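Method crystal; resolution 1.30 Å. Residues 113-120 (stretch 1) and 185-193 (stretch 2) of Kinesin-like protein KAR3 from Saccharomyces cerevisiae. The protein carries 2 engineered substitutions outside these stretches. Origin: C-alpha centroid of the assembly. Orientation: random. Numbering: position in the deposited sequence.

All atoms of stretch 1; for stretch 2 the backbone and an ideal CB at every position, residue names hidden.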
# COMPACT_ATOMS: atom_id res chain seq x y z
N THR A 113 -8.50 -7.60 -5.86
CA THR A 113 -7.35 -7.93 -6.71
C THR A 113 -7.40 -9.40 -7.12
O THR A 113 -7.20 -9.73 -8.28
CB THR A 113 -6.02 -7.62 -5.97
OG1 THR A 113 -5.85 -6.20 -5.87
CG2 THR A 113 -4.83 -8.21 -6.71
N ILE A 114 -7.68 -10.26 -6.15
CA ILE A 114 -7.75 -11.69 -6.43
C ILE A 114 -8.87 -12.02 -7.41
O ILE A 114 -8.68 -12.78 -8.35
CB ILE A 114 -7.90 -12.48 -5.12
CG1 ILE A 114 -6.56 -12.45 -4.37
CG2 ILE A 114 -8.33 -13.91 -5.40
CD1 ILE A 114 -6.63 -12.89 -2.95
N SER A 115 -10.05 -11.43 -7.20
CA SER A 115 -11.18 -11.68 -8.09
C SER A 115 -10.89 -11.17 -9.50
O SER A 115 -11.23 -11.82 -10.49
CB SER A 115 -12.43 -10.98 -7.57
OG SER A 115 -12.81 -11.50 -6.31
N HIS A 116 -10.26 -10.00 -9.59
CA HIS A 116 -9.92 -9.40 -10.87
C HIS A 116 -8.90 -10.25 -11.62
O HIS A 116 -9.02 -10.45 -12.83
CB HIS A 116 -9.37 -7.99 -10.65
CG HIS A 116 -9.19 -7.20 -11.91
ND1 HIS A 116 -10.20 -7.04 -12.84
CD2 HIS A 116 -8.13 -6.52 -12.40
CE1 HIS A 116 -9.76 -6.29 -13.84
NE2 HIS A 116 -8.51 -5.96 -13.59
N ILE A 117 -7.91 -10.75 -10.90
CA ILE A 117 -6.87 -11.58 -11.52
C ILE A 117 -7.44 -12.88 -12.08
O ILE A 117 -7.08 -13.30 -13.19
CB ILE A 117 -5.74 -11.89 -10.51
CG1 ILE A 117 -4.83 -10.67 -10.35
CG2 ILE A 117 -4.91 -13.08 -11.00
CD1 ILE A 117 -3.91 -10.73 -9.14
N PHE A 118 -8.32 -13.52 -11.34
CA PHE A 118 -8.91 -14.77 -11.81
C PHE A 118 -9.84 -14.53 -12.99
O PHE A 118 -9.96 -15.39 -13.87
CB PHE A 118 -9.63 -15.47 -10.66
CG PHE A 118 -8.74 -16.40 -9.88
CD1 PHE A 118 -8.25 -17.57 -10.46
CD2 PHE A 118 -8.36 -16.09 -8.58
CE1 PHE A 118 -7.39 -18.41 -9.76
CE2 PHE A 118 -7.50 -16.93 -7.87
CZ PHE A 118 -7.02 -18.09 -8.47
N ASN A 119 -10.49 -13.37 -13.05
CA ASN A 119 -11.36 -13.07 -14.18
C ASN A 119 -10.48 -12.97 -15.41
O ASN A 119 -10.84 -13.43 -16.49
CB ASN A 119 -12.09 -11.73 -13.98
CG ASN A 119 -13.20 -11.82 -12.95
OD1 ASN A 119 -13.67 -12.91 -12.61
ND2 ASN A 119 -13.62 -10.66 -12.44
N TRP A 120 -9.31 -12.37 -15.23
CA TRP A 120 -8.35 -12.21 -16.32
C TRP A 120 -7.73 -13.55 -16.70
O TRP A 120 -7.50 -13.82 -17.88
CB TRP A 120 -7.25 -11.23 -15.91
CG TRP A 120 -7.50 -9.86 -16.39
CD1 TRP A 120 -7.83 -8.77 -15.64
CD2 TRP A 120 -7.46 -9.41 -17.75
NE1 TRP A 120 -7.99 -7.66 -16.44
CE2 TRP A 120 -7.77 -8.03 -17.74
CE3 TRP A 120 -7.19 -10.03 -18.97
CZ2 TRP A 120 -7.82 -7.26 -18.91
CZ3 TRP A 120 -7.24 -9.27 -20.14
CH2 TRP A 120 -7.55 -7.90 -20.10
N UNK A 185 -1.65 -22.28 -2.36
CA UNK A 185 -2.13 -22.23 -3.72
C UNK A 185 -3.52 -21.58 -3.68
O UNK A 185 -4.25 -21.73 -2.70
CB UNK A 185 -2.17 -23.62 -4.35
N UNK A 186 -3.86 -20.86 -4.74
CA UNK A 186 -5.17 -20.22 -4.86
C UNK A 186 -5.72 -20.69 -6.20
O UNK A 186 -5.33 -20.18 -7.24
CB UNK A 186 -5.09 -18.69 -4.77
N UNK A 187 -6.60 -21.68 -6.17
CA UNK A 187 -7.17 -22.23 -7.40
C UNK A 187 -8.42 -21.51 -7.87
O UNK A 187 -8.85 -21.67 -9.01
CB UNK A 187 -7.49 -23.71 -7.20
N UNK A 188 -9.00 -20.71 -6.99
CA UNK A 188 -10.20 -19.93 -7.29
C UNK A 188 -10.23 -18.76 -6.31
O UNK A 188 -9.74 -18.88 -5.19
CB UNK A 188 -11.47 -20.78 -7.19
N UNK A 189 -10.80 -17.64 -6.74
CA UNK A 189 -10.87 -16.45 -5.90
C UNK A 189 -11.49 -16.70 -4.52
O UNK A 189 -11.14 -16.03 -3.55
CB UNK A 189 -11.67 -15.37 -6.63
N UNK A 190 -12.39 -17.68 -4.44
CA UNK A 190 -13.06 -18.01 -3.19
C UNK A 190 -12.14 -18.58 -2.11
O UNK A 190 -12.45 -18.51 -0.92
CB UNK A 190 -14.18 -19.01 -3.47
N UNK A 191 -11.00 -19.13 -2.52
CA UNK A 191 -10.07 -19.71 -1.57
C UNK A 191 -9.33 -18.70 -0.70
O UNK A 191 -8.84 -19.05 0.37
CB UNK A 191 -9.05 -20.56 -2.33
N UNK A 192 -9.26 -17.45 -1.15
CA UNK A 192 -8.59 -16.41 -0.36
C UNK A 192 -9.28 -16.28 1.00
O UNK A 192 -8.70 -15.77 1.95
CB UNK A 192 -8.60 -15.07 -1.10
N UNK A 193 -10.52 -16.75 1.06
CA UNK A 193 -11.29 -16.71 2.30
C UNK A 193 -10.56 -17.51 3.37
O UNK A 193 -10.41 -17.05 4.50
CB UNK A 193 -12.70 -17.25 2.09

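Stretch 1 is helical throughout, and Ile114 and Phe118, one turn apart, offer stretch 2 an apolar surface. Position 185, with extended backbone angles, has nothing of stretch 1 within 5.5 Å of its ideal CB, so many residues would serve; it is Lys185, which stays out of reach.

At position 186 the CA-to-CB bond points toward the helix, and the ideal CB lies 4.2 Å from Phe118 CZ. An apolar residue of middling size, such as leucine, isoleucine, valine or methionine, would suit. It is Leu186: its CB stays 4.2 Å from Phe118 CZ, while its CD1 comes within 4.2 Å of Ile114 CD1, so one side chain touches both hydrophobic residues. Its backbone contributes too, for Leu186 O meets the edge of the aromatic ring, 3.0 Å from Phe118 CZ, where ring hydrogens favour an oxygen.

At 187 and 188 the CB points away, so polar residues are as acceptable as any, and the backbone makes the closest contacts. The first is Glu187, whose O lies 3.6 Å from Phe118 CE1. The second is Ser188, which is small; Ser188 O accepts a 3.0 Å hydrogen bond from the N of 191.

Position 189 is the closest CA approach, its CA 5.3 Å from Ser115 CA. Its CB points sideways, 3.8 Å from Ile114 CG2 and 3.9 Å from Phe118 CD2. The start of the side chain must therefore tolerate apolar neighbours, but beyond it lie Ser115 and Asn119; a long chain with an aliphatic stem, such as glutamate, glutamine or methionine, could follow this route. It is Glu189. With chi1 at 46° (p), it places OE1 3.3 Å from Ser115 CA and 3.9 Å from Asn119 OD1, without a direct hydrogen bond to stretch 1. Its backbone N lies over one face of the Phe118 ring, 3.4 Å from Phe118 CD2, and a water hydrogen-bonded to Ser115 OG (3.0 Å from the water O) donates a weak hydrogen bond to Glu189 O (3.5 Å).

Positions 190 and 191 have helical backbone angles and no contact with stretch 1, leaving their choice open. The CA-to-CB bond of Glu190 points away; Met191 places SD 3.6 Å from Glu187 N, which donates a weak hydrogen bond to it.

At 192 the CB again points toward stretch 1, only 3.5 Å from Ile114 CD1. This tight fit favours a compact apolar residue, valine or alanine. It is Val192, which packs CG2 tightly against Ile114 CD1 at 3.2 Å. Position 193 is out of reach, so stretch 1 sets no preference; it is Glu193.

Stretch 2, residues 185-193: KLESEEMVE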
# COMPACT_ATOMS: atom_id res chain seq x y z
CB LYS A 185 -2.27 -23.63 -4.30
CG LYS A 185 -0.97 -24.28 -4.74
CD LYS A 185 -1.25 -25.63 -5.40
CE LYS A 185 0.01 -26.29 -5.90
NZ LYS A 185 -0.31 -27.35 -6.88
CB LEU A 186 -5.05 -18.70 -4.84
CG LEU A 186 -4.75 -18.01 -3.51
CD1 LEU A 186 -4.70 -16.50 -3.71
CD2 LEU A 186 -5.81 -18.37 -2.50
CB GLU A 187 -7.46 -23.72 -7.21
CG GLU A 187 -6.40 -24.45 -6.40
CD GLU A 187 -6.13 -25.85 -6.91
OE1 GLU A 187 -6.54 -26.81 -6.23
OE2 GLU A 187 -5.52 -25.98 -7.99
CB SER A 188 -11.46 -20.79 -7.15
OG SER A 188 -11.68 -21.20 -5.81
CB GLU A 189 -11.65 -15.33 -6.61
CG GLU A 189 -12.95 -15.78 -7.25
CD GLU A 189 -13.00 -15.47 -8.73
OE1 GLU A 189 -12.86 -14.28 -9.10
OE2 GLU A 189 -13.18 -16.42 -9.53
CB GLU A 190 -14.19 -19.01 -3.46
CG GLU A 190 -14.60 -19.09 -4.93
CD GLU A 190 -15.72 -20.09 -5.17
OE1 GLU A 190 -15.42 -21.31 -5.20
OE2 GLU A 190 -16.88 -19.66 -5.33
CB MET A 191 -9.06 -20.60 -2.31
CG MET A 191 -9.41 -22.08 -2.25
SD MET A 191 -8.58 -23.05 -3.53
CE MET A 191 -6.86 -22.87 -3.05
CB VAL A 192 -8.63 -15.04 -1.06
CG1 VAL A 192 -10.06 -14.55 -1.20
CG2 VAL A 192 -7.81 -14.03 -0.26
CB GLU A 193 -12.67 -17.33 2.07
CG GLU A 193 -13.83 -16.40 2.40
CD GLU A 193 -15.00 -16.57 1.44
OE1 GLU A 193 -16.15 -16.36 1.87
OE2 GLU A 193 -14.77 -16.92 0.26
O HOH W 1 -11.86 -12.66 -3.74
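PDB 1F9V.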